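Local structure of peroxiredoxin (Mycobacterium tuberculosis, 5EPF) at residues A[18-28]-A[95-105]; A[120-128]-A[138-148]. The protein reduces hydrogen peroxide and organic hydroperoxides to water and alcohols as a thiol-specific peroxidase, protecting the cell against oxidative stress. All coordinates share one frame; numbering follows the deposited sequence. Where two conformers were deposited one is given.

Contact 1 (A[18-28]-A[95-105])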
# COMPACT_ATOMS: atom_id res chain seq x y z
N PHE A 18 9.96 -3.99 7.45
CA PHE A 18 9.49 -2.95 8.35
C PHE A 18 8.29 -3.47 9.12
O PHE A 18 7.65 -4.45 8.72
CB PHE A 18 9.13 -1.63 7.62
CG PHE A 18 7.94 -1.75 6.68
CD1 PHE A 18 6.64 -1.65 7.16
CD2 PHE A 18 8.12 -1.95 5.32
CE1 PHE A 18 5.55 -1.76 6.30
CE2 PHE A 18 7.03 -2.04 4.46
CZ PHE A 18 5.75 -1.95 4.95
N GLU A 19 7.93 -2.73 10.19
CA GLU A 19 6.77 -3.02 11.03
C GLU A 19 6.00 -1.74 11.28
O GLU A 19 6.58 -0.69 11.57
CB GLU A 19 7.18 -3.59 12.39
CG GLU A 19 7.73 -5.00 12.34
CD GLU A 19 8.00 -5.56 13.73
OE1 GLU A 19 7.81 -4.83 14.74
OE2 GLU A 19 8.38 -6.74 13.82
N LEU A 20 4.67 -1.83 11.17
CA LEU A 20 3.76 -0.73 11.48
C LEU A 20 2.46 -1.31 11.99
O LEU A 20 2.10 -2.43 11.61
CB LEU A 20 3.43 0.10 10.23
CG LEU A 20 4.54 0.99 9.68
CD1 LEU A 20 4.06 1.65 8.41
CD2 LEU A 20 5.01 2.04 10.69
N PRO A 21 1.69 -0.56 12.79
CA PRO A 21 0.37 -1.04 13.22
C PRO A 21 -0.69 -0.95 12.13
O PRO A 21 -0.73 0.00 11.35
CB PRO A 21 0.03 -0.10 14.38
CG PRO A 21 0.72 1.18 14.02
CD PRO A 21 2.02 0.76 13.35
N ASP A 22 -1.58 -1.95 12.11
CA ASP A 22 -2.74 -1.93 11.24
C ASP A 22 -3.88 -1.16 11.91
O ASP A 22 -3.70 -0.52 12.95
CB ASP A 22 -3.13 -3.35 10.80
CG ASP A 22 -3.65 -4.23 11.95
OD1 ASP A 22 -4.01 -3.70 13.04
OD2 ASP A 22 -3.76 -5.46 11.75
N GLN A 23 -5.08 -1.24 11.32
CA GLN A 23 -6.23 -0.46 11.78
C GLN A 23 -6.76 -0.92 13.14
O GLN A 23 -7.63 -0.24 13.68
CB GLN A 23 -7.36 -0.45 10.73
CG GLN A 23 -7.92 -1.82 10.38
CD GLN A 23 -7.28 -2.40 9.12
OE1 GLN A 23 -6.04 -2.46 9.01
NE2 GLN A 23 -8.11 -2.82 8.17
N THR A 24 -6.30 -2.04 13.67
CA THR A 24 -6.61 -2.44 15.04
C THR A 24 -5.49 -2.11 16.02
O THR A 24 -5.59 -2.46 17.21
CB THR A 24 -6.98 -3.93 15.15
OG1 THR A 24 -5.82 -4.74 14.91
CG2 THR A 24 -8.07 -4.29 14.15
N GLY A 25 -4.44 -1.44 15.57
CA GLY A 25 -3.30 -1.20 16.41
C GLY A 25 -2.37 -2.38 16.54
O GLY A 25 -1.48 -2.35 17.40
N THR A 26 -2.55 -3.41 15.74
CA THR A 26 -1.73 -4.61 15.86
C THR A 26 -0.50 -4.49 14.96
O THR A 26 -0.66 -4.23 13.76
CB THR A 26 -2.54 -5.84 15.45
OG1 THR A 26 -3.69 -5.97 16.30
CG2 THR A 26 -1.70 -7.12 15.54
N PRO A 27 0.71 -4.64 15.50
CA PRO A 27 1.91 -4.57 14.66
C PRO A 27 1.86 -5.60 13.55
O PRO A 27 1.54 -6.78 13.77
CB PRO A 27 3.04 -4.86 15.64
CG PRO A 27 2.51 -4.40 16.95
CD PRO A 27 1.06 -4.78 16.93
N ARG A 28 2.18 -5.16 12.34
CA ARG A 28 2.28 -6.01 11.17
C ARG A 28 3.67 -5.83 10.56
O ARG A 28 4.22 -4.72 10.56
CB ARG A 28 1.24 -5.63 10.13
CG ARG A 28 -0.20 -5.58 10.67
CD ARG A 28 -0.66 -6.90 11.25
NE ARG A 28 -0.89 -7.95 10.25
CZ ARG A 28 -2.01 -8.11 9.55
NH1 ARG A 28 -3.03 -7.28 9.73
NH2 ARG A 28 -2.10 -9.10 8.68
N TYR A 95 -8.73 -5.88 4.04
CA TYR A 95 -7.27 -5.93 3.98
C TYR A 95 -6.71 -4.92 4.98
O TYR A 95 -7.43 -4.03 5.45
CB TYR A 95 -6.77 -5.67 2.54
CG TYR A 95 -7.24 -4.37 1.91
CD1 TYR A 95 -6.54 -3.18 2.12
CD2 TYR A 95 -8.37 -4.32 1.08
CE1 TYR A 95 -6.94 -2.00 1.57
CE2 TYR A 95 -8.79 -3.12 0.51
CZ TYR A 95 -8.07 -1.96 0.76
OH TYR A 95 -8.43 -0.75 0.21
N PRO A 96 -5.42 -5.00 5.29
CA PRO A 96 -4.83 -4.08 6.26
C PRO A 96 -4.59 -2.68 5.71
O PRO A 96 -4.19 -2.50 4.55
CB PRO A 96 -3.49 -4.76 6.61
CG PRO A 96 -3.61 -6.19 6.12
CD PRO A 96 -4.47 -6.06 4.89
N LEU A 97 -4.80 -1.70 6.58
CA LEU A 97 -4.34 -0.32 6.38
C LEU A 97 -3.32 -0.05 7.47
O LEU A 97 -3.65 -0.15 8.66
CB LEU A 97 -5.48 0.68 6.52
CG LEU A 97 -6.64 0.57 5.54
CD1 LEU A 97 -7.62 1.70 5.80
CD2 LEU A 97 -6.18 0.61 4.08
N LEU A 98 -2.09 0.29 7.08
CA LEU A 98 -1.02 0.56 8.03
C LEU A 98 -0.90 2.06 8.29
O LEU A 98 -1.05 2.88 7.37
CB LEU A 98 0.32 0.02 7.52
CG LEU A 98 0.34 -1.47 7.15
CD1 LEU A 98 1.75 -1.85 6.72
CD2 LEU A 98 -0.14 -2.33 8.31
N SER A 99 -0.61 2.40 9.54
CA SER A 99 -0.39 3.79 9.94
C SER A 99 1.11 4.01 10.07
O SER A 99 1.76 3.39 10.92
CB SER A 99 -1.08 4.08 11.27
OG SER A 99 -0.74 5.37 11.75
N ASP A 100 1.64 4.90 9.23
CA ASP A 100 3.05 5.29 9.21
C ASP A 100 3.15 6.67 9.84
O ASP A 100 3.39 7.67 9.17
CB ASP A 100 3.49 5.30 7.74
CG ASP A 100 4.97 5.53 7.56
OD1 ASP A 100 5.80 5.14 8.41
OD2 ASP A 100 5.33 6.07 6.49
N ALA A 101 2.94 6.73 11.17
CA ALA A 101 2.58 8.00 11.81
C ALA A 101 3.70 9.02 11.79
O ALA A 101 3.43 10.22 11.90
CB ALA A 101 2.07 7.77 13.24
N GLN A 102 4.96 8.59 11.66
CA GLN A 102 6.08 9.52 11.53
C GLN A 102 6.65 9.56 10.11
O GLN A 102 7.65 10.23 9.88
CB GLN A 102 7.20 9.18 12.52
CG GLN A 102 6.83 9.40 13.99
CD GLN A 102 5.97 8.28 14.54
OE1 GLN A 102 6.28 7.10 14.36
NE2 GLN A 102 4.89 8.65 15.22
N GLY A 103 6.04 8.86 9.16
CA GLY A 103 6.57 8.85 7.81
C GLY A 103 7.85 8.06 7.64
O GLY A 103 8.50 8.21 6.61
N THR A 104 8.21 7.22 8.61
CA THR A 104 9.47 6.48 8.55
C THR A 104 9.49 5.51 7.38
O THR A 104 10.49 5.42 6.65
CB THR A 104 9.67 5.73 9.87
OG1 THR A 104 9.69 6.69 10.95
CG2 THR A 104 10.97 4.93 9.87
N VAL A 105 8.39 4.78 7.16
CA VAL A 105 8.37 3.84 6.05
C VAL A 105 8.25 4.58 4.73
O VAL A 105 8.90 4.23 3.74
CB VAL A 105 7.29 2.76 6.28
CG1 VAL A 105 7.22 1.81 5.10
CG2 VAL A 105 7.58 1.98 7.56
O HOH W 1 -3.68 1.73 10.75
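D22, whose CB rests 4.0 Å from L98 CD2, has its carboxylate oxygen OD1 gripped by three donors of its own loop: T24 N, T24 OG1 and T26 N. The bond from T24 N makes an Asx turn, laid over the type I turn D22–G25 that joins the two strands of a β-hairpin. This hairpin packs on strand 97-99, an edge strand of the thioredoxin-fold sheet of this peroxiredoxin, and strands 19-21 and 97-99 run at 101° to each other. The T24 hydroxyl meets OD1 on its syn side, close to the carboxylate plane, whereas the two backbone amides come in from opposite faces of the carboxylate, each well out of its plane. OD2 is used as well: its anti lone pair takes R28 NH1 at 2.8 Å in a salt bridge. The arginine is thus held with NH1 3.8 Å from P96 CG while its CB and CG cover L98 CD2.

Q23 bends at chi2 (-96°), which turns its amide onto the backbone of 95-97. Its OE1 accepts from L97 N at 2.8 Å, with the donor above the amide plane, and NE2 donates a hydrogen bond to Y95 O at 3.1 Å, the acceptor lying in that plane. Two bonds at the two ends of the group fix its rotation. Further along, S99 N donates to P21 O at 3.0 Å. The hairpin therefore takes up N-H groups of L97 and S99, while P96, L98 and D100 pair with strand 72-77.

At the far end the contact is apolar. L20 CD1 and V105 CG2 meet tip to tip at 3.6 Å. L98 CD1 lies at the edge of the F18 ring, and V105 CG1 sits over its face, 3.8 Å from the centroid, in a CH-pi contact.

Contact 2 (A[120-128]-A[138-148]); sequences MPVKRTTFV and VISSEFSMDAH
R124 and M145 cross at about a right angle, and the thioether sulfur SD lies over the centre of the guanidinium face, 3.5 Å from R124 CZ. The arginine chain is extended as far as CD and bends at chi3 (-48°), which lays the flat group beneath the sulfur. Its NH1 forms a salt bridge with E55, and its side chain touches that of C52, the probable site of the sulfenic acid intermediate, consistent with the arginine found beside the reactive cysteine in peroxiredoxins.

The H148 ring is turned 63° from the guanidinium plane, with NE2 3.7 Å from R124 CD. Its other nitrogen, ND1, donates to T126 OG1 at 2.7 Å, the hydroxyl being tilted somewhat out of the ring plane, while I139 CG2 packs on one face toward the rim. T126 and I139 lie side by side as an antiparallel hydrogen-bonded pair, T126 N to I139 O at 2.8 Å and I139 N to T126 O at 2.9 Å. In the next, non-hydrogen-bonded pair, F127 and V138 point together to the other face, with F127 CD1 3.8 Å from V138 CG2.

The hairpin thus has two different sides: T126 and I139 face helix 145-158, with T126 also touching E55 of helix 50-61, whereas F127 meets the F109 ring. Strand 125-129 runs between strand 39-43 and the outermost strand 135-139.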
# COMPACT_ATOMS: atom_id res chain seq x y z
N MET A 120 3.75 15.95 6.05
CA MET A 120 2.70 16.17 5.08
C MET A 120 2.23 14.84 4.49
O MET A 120 2.85 13.79 4.71
CB MET A 120 3.22 17.08 3.96
CG MET A 120 3.57 18.48 4.45
SD MET A 120 2.17 19.38 5.14
CE MET A 120 1.34 19.90 3.65
N PRO A 121 1.11 14.84 3.75
CA PRO A 121 0.66 13.59 3.12
C PRO A 121 1.70 13.02 2.16
O PRO A 121 2.41 13.75 1.46
CB PRO A 121 -0.61 14.01 2.36
CG PRO A 121 -1.16 15.15 3.20
CD PRO A 121 0.08 15.90 3.66
N VAL A 122 1.78 11.69 2.13
CA VAL A 122 2.74 11.03 1.24
C VAL A 122 2.38 11.28 -0.22
O VAL A 122 1.24 11.63 -0.56
CB VAL A 122 2.81 9.52 1.52
CG1 VAL A 122 3.34 9.25 2.91
CG2 VAL A 122 1.45 8.84 1.29
N LYS A 123 3.36 11.06 -1.09
CA LYS A 123 3.12 11.06 -2.53
C LYS A 123 2.48 9.72 -2.91
O LYS A 123 2.98 8.66 -2.54
CB LYS A 123 4.46 11.24 -3.24
CG LYS A 123 4.42 11.32 -4.74
CD LYS A 123 5.81 11.63 -5.31
CE LYS A 123 5.74 11.83 -6.81
NZ LYS A 123 7.06 12.27 -7.34
N ARG A 124 1.36 9.77 -3.64
CA ARG A 124 0.59 8.58 -3.99
C ARG A 124 1.40 7.64 -4.89
O ARG A 124 1.70 7.98 -6.03
CB ARG A 124 -0.71 8.97 -4.70
CG ARG A 124 -1.63 7.80 -4.96
CD ARG A 124 -2.92 8.12 -5.75
NE ARG A 124 -3.65 9.29 -5.25
CZ ARG A 124 -4.59 9.28 -4.30
NH1 ARG A 124 -4.95 8.15 -3.71
NH2 ARG A 124 -5.18 10.42 -3.94
N THR A 125 1.74 6.45 -4.40
CA THR A 125 2.67 5.56 -5.08
C THR A 125 2.37 4.14 -4.63
O THR A 125 2.16 3.91 -3.44
CB THR A 125 4.12 5.88 -4.70
OG1 THR A 125 4.33 7.30 -4.65
CG2 THR A 125 5.09 5.27 -5.67
N THR A 126 2.38 3.19 -5.57
CA THR A 126 2.14 1.79 -5.26
C THR A 126 3.35 0.95 -5.64
O THR A 126 3.90 1.09 -6.74
CB THR A 126 0.90 1.30 -6.00
OG1 THR A 126 -0.22 2.09 -5.57
CG2 THR A 126 0.62 -0.17 -5.74
N PHE A 127 3.73 0.05 -4.73
CA PHE A 127 4.85 -0.86 -4.93
C PHE A 127 4.34 -2.29 -4.91
O PHE A 127 3.72 -2.72 -3.93
CB PHE A 127 5.89 -0.66 -3.83
CG PHE A 127 6.45 0.74 -3.81
CD1 PHE A 127 7.57 1.08 -4.56
CD2 PHE A 127 5.82 1.74 -3.07
CE1 PHE A 127 8.06 2.37 -4.58
CE2 PHE A 127 6.31 3.05 -3.08
CZ PHE A 127 7.44 3.35 -3.84
N VAL A 128 4.60 -3.04 -5.98
CA VAL A 128 4.32 -4.48 -5.98
C VAL A 128 5.58 -5.18 -5.50
O VAL A 128 6.64 -5.06 -6.14
CB VAL A 128 3.91 -4.96 -7.38
CG1 VAL A 128 3.58 -6.44 -7.35
CG2 VAL A 128 2.75 -4.15 -7.93
N VAL A 138 6.18 -0.40 -9.96
CA VAL A 138 5.88 0.85 -9.26
C VAL A 138 4.86 1.62 -10.09
O VAL A 138 5.06 1.81 -11.29
CB VAL A 138 7.13 1.72 -9.02
CG1 VAL A 138 6.76 2.98 -8.24
CG2 VAL A 138 8.22 0.93 -8.30
N ILE A 139 3.76 2.04 -9.45
CA ILE A 139 2.77 2.91 -10.07
C ILE A 139 2.85 4.26 -9.36
O ILE A 139 2.60 4.34 -8.15
CB ILE A 139 1.34 2.33 -10.02
CG1 ILE A 139 1.29 0.89 -10.58
CG2 ILE A 139 0.39 3.27 -10.79
CD1 ILE A 139 1.45 -0.23 -9.52
N SER A 140 3.21 5.31 -10.10
CA SER A 140 3.48 6.60 -9.47
C SER A 140 2.26 7.53 -9.47
O SER A 140 1.17 7.19 -9.94
CB SER A 140 4.72 7.23 -10.11
OG SER A 140 4.63 7.16 -11.52
N SER A 141 2.49 8.77 -9.00
CA SER A 141 1.39 9.64 -8.59
C SER A 141 0.60 10.21 -9.76
O SER A 141 -0.52 10.68 -9.55
CB SER A 141 1.89 10.75 -7.67
OG SER A 141 2.73 11.62 -8.39
N GLU A 142 1.12 10.15 -10.98
CA GLU A 142 0.41 10.74 -12.11
C GLU A 142 -0.60 9.78 -12.73
O GLU A 142 -1.37 10.20 -13.60
CB GLU A 142 1.40 11.24 -13.17
CG GLU A 142 2.00 10.16 -14.03
CD GLU A 142 3.23 9.49 -13.46
OE1 GLU A 142 3.42 9.47 -12.22
OE2 GLU A 142 4.03 8.97 -14.27
N PHE A 143 -0.64 8.52 -12.30
CA PHE A 143 -1.57 7.55 -12.85
C PHE A 143 -2.98 7.75 -12.30
O PHE A 143 -3.21 8.40 -11.26
CB PHE A 143 -1.07 6.13 -12.57
CG PHE A 143 0.09 5.71 -13.44
CD1 PHE A 143 -0.13 4.94 -14.57
CD2 PHE A 143 1.39 6.11 -13.13
CE1 PHE A 143 0.90 4.59 -15.40
CE2 PHE A 143 2.46 5.75 -13.97
CZ PHE A 143 2.21 4.99 -15.10
N SER A 144 -3.97 7.21 -13.01
CA SER A 144 -5.35 7.27 -12.54
C SER A 144 -5.51 6.47 -11.24
O SER A 144 -4.68 5.62 -10.88
CB SER A 144 -6.30 6.71 -13.60
OG SER A 144 -6.22 5.30 -13.58
N MET A 145 -6.61 6.73 -10.53
CA MET A 145 -6.83 6.03 -9.27
C MET A 145 -6.98 4.53 -9.47
O MET A 145 -6.48 3.74 -8.66
CB MET A 145 -8.07 6.60 -8.56
CG MET A 145 -7.96 8.08 -8.17
SD MET A 145 -6.53 8.51 -7.16
CE MET A 145 -5.34 9.05 -8.39
N ASP A 146 -7.67 4.11 -10.53
CA ASP A 146 -7.88 2.68 -10.78
C ASP A 146 -6.60 2.00 -11.24
O ASP A 146 -6.42 0.80 -11.01
CB ASP A 146 -8.97 2.42 -11.83
CG ASP A 146 -10.38 2.68 -11.32
OD1 ASP A 146 -10.59 2.86 -10.11
OD2 ASP A 146 -11.29 2.69 -12.17
N ALA A 147 -5.69 2.76 -11.88
CA ALA A 147 -4.49 2.18 -12.46
C ALA A 147 -3.60 1.54 -11.41
O ALA A 147 -2.84 0.62 -11.71
CB ALA A 147 -3.70 3.24 -13.24
N HIS A 148 -3.65 2.01 -10.16
CA HIS A 148 -2.84 1.40 -9.12
C HIS A 148 -3.15 -0.08 -8.96
O HIS A 148 -2.26 -0.92 -9.09
CB HIS A 148 -2.99 2.19 -7.82
CG HIS A 148 -2.34 3.52 -7.89
ND1 HIS A 148 -1.02 3.72 -7.52
CD2 HIS A 148 -2.79 4.71 -8.36
CE1 HIS A 148 -0.70 4.99 -7.72
NE2 HIS A 148 -1.75 5.61 -8.24
O HOH W 2 -1.92 11.42 -7.25
O HOH W 3 4.73 8.64 -7.14

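From the N terminus, the hairpin of residues 18-28 comes first, and contact 1 closes a long loop by bringing it onto strand 97-99. That loop holds strands 39-43 and 72-77 as well as helix 50-61, which carries C52. Contact 2 opens only after contact 1 has closed and closes a loop of only nine residues, 129-137, the turn end of the hairpin; its second segment then runs on into helix 145-158. The two are therefore in series, neither nested nor crossing. They reach the same five-stranded sheet at its two outermost strands, 97-99 and 135-139, with centres about 18 Å apart on opposite sides of the chain's centre.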